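PDB 5JM6: aminopeptidase-like protein from Chaetomium thermophilum, which removes amino-terminal residues from peptides as a dodecameric, probably zinc-dependent M18 aminopeptidase, and is a cargo of selective autophagy in the Cvt pathway. Local coordinates for the interface of chains A and B. Residues are numbered along the deposited sequence; one frame, centred on the assembly and turned at random. Chains: chain A/B, Aminopeptidase-like protein.

The interface of chains A and B. Residues chain A 405, 451; chain B 142, 222.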
# COMPACT_ATOMS: atom_id res chain seq x y z
N LEU A 405 -21.07 25.12 12.42
CA LEU A 405 -21.50 25.90 11.27
C LEU A 405 -21.92 27.28 11.74
O LEU A 405 -22.90 27.41 12.48
CB LEU A 405 -22.64 25.19 10.54
CG LEU A 405 -23.21 25.89 9.31
CD1 LEU A 405 -22.13 26.09 8.27
CD2 LEU A 405 -24.36 25.07 8.75
N MET A 451 -27.91 23.65 12.83
CA MET A 451 -27.79 22.98 11.55
C MET A 451 -26.43 22.30 11.42
O MET A 451 -25.43 22.82 11.90
CB MET A 451 -27.99 24.01 10.43
CG MET A 451 -28.17 23.43 9.06
SD MET A 451 -28.46 24.75 7.87
CE MET A 451 -29.15 23.80 6.53
N LYS B 142 -29.74 29.30 3.65
CA LYS B 142 -29.68 29.00 5.07
C LYS B 142 -30.58 29.97 5.84
O LYS B 142 -30.87 31.06 5.34
CB LYS B 142 -28.24 29.09 5.58
CG LYS B 142 -27.25 28.17 4.87
CD LYS B 142 -26.57 27.23 5.86
CE LYS B 142 -25.38 26.51 5.23
NZ LYS B 142 -24.33 27.43 4.73
N GLU B 222 -19.56 22.89 1.56
CA GLU B 222 -19.65 24.01 2.49
C GLU B 222 -18.55 25.07 2.32
O GLU B 222 -18.79 26.26 2.53
CB GLU B 222 -19.67 23.48 3.93
CG GLU B 222 -19.89 24.54 5.00
CD GLU B 222 -21.31 25.09 5.02
OE1 GLU B 222 -21.50 26.27 4.65
OE2 GLU B 222 -22.24 24.35 5.41
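A:Leu405 lays the methyl end of its side chain over the carboxylate of B:Glu222, meeting a face of the flat group rather than its rim. The methyl CD1 of A:Leu405 stands above the carboxylate, displaced from the carboxyl carbon towards the oxygens, 3.3 Å from OE2 of B:Glu222, and also touches OE1. The second branch, CD2, hangs beyond OE2 on the same side of the carboxylate and reaches towards the methylene CE of B:Lys142, 3.9 Å away. With CG anti to the backbone N (chi1 180°), the forked end of the leucine points out from its loop; CD1 goes to the glutamate, and CD2 bridges OE2 and the lysine.

On the chain B side, these two residues are joined by a salt bridge that is also a hydrogen bond. NZ of B:Lys142 lies 3.1 Å from OE1 of B:Glu222 and uses the syn lone pair of that oxygen. The lysine bends at its end (chi4 59°), turning the ammonium towards the carboxylate while the preceding methylenes present their carbon surface to chain A. This link is likely to limit rotation of the carboxylate and keep the covered face turned to the leucine. With an alanine at B:Glu222 the carboxylate is gone; the lysine ammonium would probably lose its anionic mate and its end be freer to turn, and the leucine methyls would lose the flat group they rest on.

A:Met451 adds a lighter contact farther along the lysine. Its SD comes within 3.7 Å of CD of B:Lys142, and the two long chains pass at about a right angle. The lysine thus touches the sulfur with one methylene and the leucine with the next.

Four loop residues from two copies of one protein form this small patch, in which a leucine rests on the carboxylate and, with a methionine, on the methylenes of the lysine paired with it. It hides 98 Å² in all and probably contributes to subunit packing within the dodecamer.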